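Local coordinates for protein ribosomal RNA small subunit methyltransferase E (Legionella pneumophila, PDB 5O95) that probably methylates the N3 position of uridine 1498 in 16S ribosomal RNA of the assembled small subunit, using S-adenosyl-L-methionine as methyl donor, at residues T44-D49 against G146-P151; Q29-V34 against K63-R68. One frame throughout, in Å; residues are numbered along the deposited sequence.

Contact 1. Residues T44-D49 against G146-P151; sequences TLFNGD and GRNQIP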
loop_
_atom_site.group_PDB
_atom_site.type_symbol
_atom_site.label_atom_id
_atom_site.label_comp_id
_atom_site.label_asym_id
_atom_site.label_seq_id
_atom_site.Cartn_x
_atom_site.Cartn_y
_atom_site.Cartn_z
ATOM N N THR B 44 15.447 10.962 -19.306
ATOM C CA THR B 44 14.415 11.987 -19.268
ATOM C C THR B 44 14.629 12.750 -17.978
ATOM O O THR B 44 14.419 12.202 -16.894
ATOM C CB THR B 44 13.018 11.374 -19.296
ATOM O OG1 THR B 44 12.825 10.619 -20.502
ATOM C CG2 THR B 44 11.953 12.481 -19.214
ATOM N N LEU B 45 15.106 13.986 -18.073
ATOM C CA LEU B 45 15.175 14.818 -16.885
ATOM C C LEU B 45 13.833 15.504 -16.699
ATOM O O LEU B 45 13.104 15.734 -17.655
ATOM C CB LEU B 45 16.253 15.890 -17.036
ATOM C CG LEU B 45 17.559 15.338 -17.582
ATOM C CD1 LEU B 45 18.555 16.492 -17.823
ATOM C CD2 LEU B 45 18.153 14.271 -16.664
ATOM N N PHE B 46 13.492 15.808 -15.452
ATOM C CA PHE B 46 12.353 16.674 -15.210
ATOM C C PHE B 46 12.719 17.614 -14.077
ATOM O O PHE B 46 13.585 17.311 -13.252
ATOM C CB PHE B 46 11.070 15.884 -14.913
ATOM C CG PHE B 46 11.157 15.061 -13.655
ATOM C CD1 PHE B 46 11.810 13.840 -13.680
ATOM C CD2 PHE B 46 10.635 15.539 -12.460
ATOM C CE1 PHE B 46 11.918 13.066 -12.515
ATOM C CE2 PHE B 46 10.739 14.763 -11.288
ATOM C CZ PHE B 46 11.397 13.550 -11.324
ATOM N N ASN B 47 12.049 18.766 -14.041
ATOM C CA ASN B 47 12.539 19.895 -13.256
ATOM C C ASN B 47 11.629 20.286 -12.097
ATOM O O ASN B 47 11.874 21.312 -11.442
ATOM C CB ASN B 47 12.837 21.104 -14.159
ATOM C CG ASN B 47 11.581 21.772 -14.706
ATOM O OD1 ASN B 47 10.474 21.224 -14.640
ATOM N ND2 ASN B 47 11.766 22.956 -15.313
ATOM N N GLY B 48 10.626 19.463 -11.778
ATOM C CA GLY B 48 9.671 19.814 -10.752
ATOM C C GLY B 48 8.636 20.827 -11.164
ATOM O O GLY B 48 7.794 21.193 -10.348
ATOM N N ASP B 49 8.670 21.304 -12.408
ATOM C CA ASP B 49 7.695 22.254 -12.905
ATOM C C ASP B 49 7.023 21.710 -14.165
ATOM O O ASP B 49 6.650 22.461 -15.067
ATOM C CB ASP B 49 8.351 23.613 -13.160
ATOM C CG ASP B 49 7.344 24.740 -13.319
ATOM O OD1 ASP B 49 6.247 24.687 -12.712
ATOM O OD2 ASP B 49 7.662 25.689 -14.065
ATOM N N GLY B 146 6.501 8.981 -12.617
ATOM C CA GLY B 146 6.220 9.871 -13.730
ATOM C C GLY B 146 5.738 11.257 -13.353
ATOM O O GLY B 146 5.526 12.078 -14.247
ATOM N N ARG B 147 5.578 11.563 -12.063
ATOM C CA ARG B 147 5.220 12.925 -11.680
ATOM C C ARG B 147 6.388 13.838 -11.974
ATOM O O ARG B 147 7.533 13.523 -11.635
ATOM C CB ARG B 147 4.968 13.005 -10.172
ATOM C CG ARG B 147 3.625 12.432 -9.826
ATOM C CD ARG B 147 3.440 12.488 -8.320
ATOM N NE ARG B 147 3.076 13.844 -7.914
ATOM C CZ ARG B 147 2.687 14.188 -6.696
ATOM N NH1 ARG B 147 2.575 13.248 -5.752
ATOM N NH2 ARG B 147 2.362 15.451 -6.424
ATOM N N ASN B 148 6.077 14.986 -12.569
ATOM C CA ASN B 148 7.090 15.978 -12.910
ATOM C C ASN B 148 7.031 17.198 -12.015
ATOM O O ASN B 148 7.682 18.221 -12.299
ATOM C CB ASN B 148 6.982 16.354 -14.385
ATOM C CG ASN B 148 7.243 15.175 -15.281
ATOM O OD1 ASN B 148 8.156 14.415 -15.035
ATOM N ND2 ASN B 148 6.441 15.021 -16.332
ATOM N N GLN B 149 6.340 17.065 -10.889
ATOM C CA GLN B 149 6.232 18.068 -9.856
ATOM C C GLN B 149 6.402 17.293 -8.567
ATOM O O GLN B 149 5.863 16.190 -8.446
ATOM C CB GLN B 149 4.846 18.705 -9.897
ATOM C CG GLN B 149 4.606 19.811 -8.906
ATOM C CD GLN B 149 3.281 20.531 -9.140
ATOM O OE1 GLN B 149 2.769 20.605 -10.266
ATOM N NE2 GLN B 149 2.718 21.073 -8.067
ATOM N N ILE B 150 7.169 17.852 -7.633
ATOM C CA ILE B 150 7.466 17.196 -6.363
ATOM C C ILE B 150 6.422 17.616 -5.334
ATOM O O ILE B 150 6.159 18.809 -5.194
ATOM C CB ILE B 150 8.856 17.613 -5.852
ATOM C CG1 ILE B 150 9.906 17.521 -6.968
ATOM C CG2 ILE B 150 9.220 16.785 -4.595
ATOM C CD1 ILE B 150 10.082 16.140 -7.543
ATOM N N PRO B 151 5.807 16.670 -4.597
ATOM C CA PRO B 151 4.889 17.055 -3.519
ATOM C C PRO B 151 5.595 17.965 -2.533
ATOM O O PRO B 151 6.801 17.857 -2.319
ATOM C CB PRO B 151 4.538 15.718 -2.832
ATOM C CG PRO B 151 5.069 14.630 -3.669
ATOM C CD PRO B 151 5.949 15.222 -4.772
HETATM O O HOH W 1 8.064 20.588 -7.701
#
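At the joint between the PUA domain and the SPOUT methyltransferase domain, Phe46, the last residue of strand 42-46, and the turn after it meet the loop that joins helix 124-145 to strand 152-158. Phe46 CB faces this loop, and chi1 63° sets CG between the backbone N and the carbonyl carbon. One face of the ring receives Arg147 O, 3.5 Å from Phe46 CE2. Near the plane, at the ring edge, Ile150 CD1 lies 4.0 Å from Phe46 CE2. Asn148 approaches obliquely, its amide plane 48° from the ring, and brings OD1 to 3.3 Å from Phe46 CB. That amide has polar partners of its own: Arg8 at OD1, Glu52 and Val75 O at ND2. Beyond the ring, an Asx turn, Asp49 N to Asn47 OD1 at 2.9 Å, shapes the chain around Gly48. Asn148 O comes within 3.0 Å of Gly48 CA, and Gln149 CA makes a CH...O contact with Gly48 O. A water donates to Gly48 O (2.7 Å) and accepts from Ile150 N (2.9 Å). Packing and a water join the segments without direct hydrogen bonds, with polar anchoring supplied by the Asn148 amide through Arg8 and Glu52 of PUA strands.

Contact 2. Residues Q29-V34 against K63-R68; sequences QHVGVV and KQVFVR
Val65 has CG1 anti to the backbone N (chi1 -178°) and CG2 anti to the carbonyl carbon, a setting that offers one methyl to each of two neighbouring residues of the helix. Val65 CG1 meets Val31 CG1 at 4.2 Å, methyl against methyl. Val65 CG2 faces the helix backbone instead, lying 4.0 Å from Gly32 N and 4.1 Å from Gly32 CA. Gly32, without a side chain, presents bare backbone at the place where Val65 CG2 packs. Val31 and Val65 both direct their beta carbons across the interface, and both are buried. The helix is 25-34 of the PUA domain, and the strand is the start of 64-74, which lies between 51-61 and 20-22 in the domain's mixed sheet; the end of the helix packs on this part of the sheet through one small apolar patch. Ile57 of strand 51-61 and Leu23 touch both valines and extend that patch, and Ile9 of strand 8-10 adds to it on the Val31 side. Val33 and Lys63, both exposed, touch at the margin of the contact: Val33 CG2 lies 4.3 Å from Lys63 CB, on the aliphatic root of the lysine, whose amino end leads away from the helix. Gln29 N stays 4.1 Å from Lys63 O, a near approach without a bond. Within the helix, Gln29 O accepts from both Val33 N (2.9 Å) and Val34 N (3.0 Å), the second bond belonging to a wider pi-type turn that accompanies the last residues of the helix.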
loop_
_atom_site.group_PDB
_atom_site.type_symbol
_atom_site.label_atom_id
_atom_site.label_comp_id
_atom_site.label_asym_id
_atom_site.label_seq_id
_atom_site.Cartn_x
_atom_site.Cartn_y
_atom_site.Cartn_z
ATOM N N GLN B 29 26.175 10.792 -9.329
ATOM C CA GLN B 29 26.392 9.553 -8.593
ATOM C C GLN B 29 25.310 8.530 -8.916
ATOM O O GLN B 29 25.604 7.360 -9.192
ATOM C CB GLN B 29 26.411 9.860 -7.089
ATOM C CG GLN B 29 26.240 8.640 -6.176
ATOM C CD GLN B 29 27.456 7.738 -6.177
ATOM O OE1 GLN B 29 28.532 8.128 -6.633
ATOM N NE2 GLN B 29 27.292 6.522 -5.665
ATOM N N HIS B 30 24.047 8.957 -8.875
ATOM C CA HIS B 30 22.932 8.069 -9.186
ATOM C C HIS B 30 23.051 7.506 -10.599
ATOM O O HIS B 30 22.873 6.304 -10.816
ATOM C CB HIS B 30 21.619 8.826 -9.014
ATOM C CG HIS B 30 20.398 7.993 -9.241
ATOM N ND1 HIS B 30 20.383 6.630 -9.052
ATOM C CD2 HIS B 30 19.142 8.336 -9.612
ATOM C CE1 HIS B 30 19.175 6.165 -9.313
ATOM N NE2 HIS B 30 18.402 7.180 -9.654
ATOM N N VAL B 31 23.355 8.364 -11.580
ATOM C CA VAL B 31 23.323 7.926 -12.979
ATOM C C VAL B 31 24.593 7.173 -13.365
ATOM O O VAL B 31 24.539 6.129 -14.028
ATOM C CB VAL B 31 23.068 9.121 -13.912
ATOM C CG1 VAL B 31 23.378 8.736 -15.355
ATOM C CG2 VAL B 31 21.652 9.617 -13.779
ATOM N N GLY B 32 25.755 7.696 -12.988
ATOM C CA GLY B 32 27.009 7.113 -13.410
ATOM C C GLY B 32 27.438 5.931 -12.562
ATOM O O GLY B 32 28.002 4.968 -13.090
ATOM N N VAL B 33 27.168 5.977 -11.256
ATOM C CA VAL B 33 27.676 4.963 -10.336
ATOM C C VAL B 33 26.606 3.941 -9.964
ATOM O O VAL B 33 26.815 2.735 -10.129
ATOM C CB VAL B 33 28.317 5.597 -9.085
ATOM C CG1 VAL B 33 28.792 4.513 -8.127
ATOM C CG2 VAL B 33 29.470 6.509 -9.485
ATOM N N VAL B 34 25.466 4.403 -9.443
ATOM C CA VAL B 34 24.418 3.475 -9.022
ATOM C C VAL B 34 23.821 2.748 -10.223
ATOM O O VAL B 34 23.735 1.516 -10.242
ATOM C CB VAL B 34 23.342 4.193 -8.189
ATOM C CG1 VAL B 34 22.223 3.219 -7.822
ATOM C CG2 VAL B 34 23.958 4.799 -6.941
ATOM N N LYS B 63 32.512 10.371 -11.622
ATOM C CA LYS B 63 31.124 10.562 -11.224
ATOM C C LYS B 63 30.509 11.826 -11.821
ATOM O O LYS B 63 29.365 12.159 -11.495
ATOM C CB LYS B 63 30.986 10.551 -9.701
ATOM C CG LYS B 63 32.033 11.372 -8.963
ATOM C CD LYS B 63 31.892 11.183 -7.453
ATOM C CE LYS B 63 32.724 12.187 -6.677
ATOM N NZ LYS B 63 32.353 12.205 -5.230
ATOM N N GLN B 64 31.247 12.538 -12.671
ATOM C CA GLN B 64 30.669 13.634 -13.429
ATOM C C GLN B 64 29.949 13.059 -14.636
ATOM O O GLN B 64 30.514 12.246 -15.377
ATOM C CB GLN B 64 31.753 14.595 -13.906
ATOM C CG GLN B 64 32.316 15.511 -12.839
ATOM C CD GLN B 64 33.328 16.486 -13.416
ATOM O OE1 GLN B 64 34.400 16.085 -13.868
ATOM N NE2 GLN B 64 32.984 17.771 -13.422
ATOM N N VAL B 65 28.699 13.461 -14.822
ATOM C CA VAL B 65 27.905 13.054 -15.976
ATOM C C VAL B 65 27.467 14.319 -16.704
ATOM O O VAL B 65 26.806 15.180 -16.106
ATOM C CB VAL B 65 26.687 12.217 -15.562
ATOM C CG1 VAL B 65 25.915 11.786 -16.803
ATOM C CG2 VAL B 65 27.124 10.989 -14.747
ATOM N N PHE B 66 27.818 14.423 -17.993
ATOM C CA PHE B 66 27.392 15.524 -18.854
ATOM C C PHE B 66 26.352 15.020 -19.853
ATOM O O PHE B 66 26.609 14.066 -20.587
ATOM C CB PHE B 66 28.585 16.113 -19.614
ATOM C CG PHE B 66 29.622 16.714 -18.718
ATOM C CD1 PHE B 66 30.634 15.931 -18.186
ATOM C CD2 PHE B 66 29.576 18.060 -18.386
ATOM C CE1 PHE B 66 31.586 16.479 -17.343
ATOM C CE2 PHE B 66 30.535 18.618 -17.551
ATOM C CZ PHE B 66 31.533 17.827 -17.027
ATOM N N VAL B 67 25.192 15.659 -19.878
ATOM C CA VAL B 67 24.100 15.226 -20.743
ATOM C C VAL B 67 23.753 16.340 -21.716
ATOM O O VAL B 67 23.819 17.527 -21.390
ATOM C CB VAL B 67 22.857 14.746 -19.963
ATOM C CG1 VAL B 67 23.276 13.761 -18.884
ATOM C CG2 VAL B 67 22.061 15.922 -19.388
ATOM N N ARG B 68 23.373 15.945 -22.921
ATOM C CA ARG B 68 23.000 16.882 -23.967
ATOM C C ARG B 68 21.481 16.895 -24.052
ATOM O O ARG B 68 20.862 15.851 -24.276
ATOM C CB ARG B 68 23.643 16.472 -25.292
ATOM C CG ARG B 68 23.344 17.419 -26.455
ATOM C CD ARG B 68 23.961 18.809 -26.239
ATOM N NE ARG B 68 25.419 18.763 -26.153
ATOM C CZ ARG B 68 26.197 19.841 -26.096
ATOM N NH1 ARG B 68 25.651 21.048 -26.103
ATOM N NH2 ARG B 68 27.519 19.714 -26.020
#

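Both contacts use the mixed sheet of the PUA domain, but contact 2 stays within the domain while contact 1 leaves it. Contact 2 lays helix 25-34 against strand 64-74, with buried valines at its middle and exposed Val33 and Lys63 at its margin. Contact 1, about 18 Å away between centres, joins the end of strand 42-46 to a methyltransferase loop nearer the centre of the chain. It mixes an aromatic ring with carbonyls, an amide and a water, whereas contact 2 is almost wholly aliphatic. A glycine backbone is met in each, by a carbonyl oxygen in contact 1 and by a valine methyl in contact 2. The two touch directly through the sheet residues: Leu45 CD1 lies 3.9 Å from Val67 CG2.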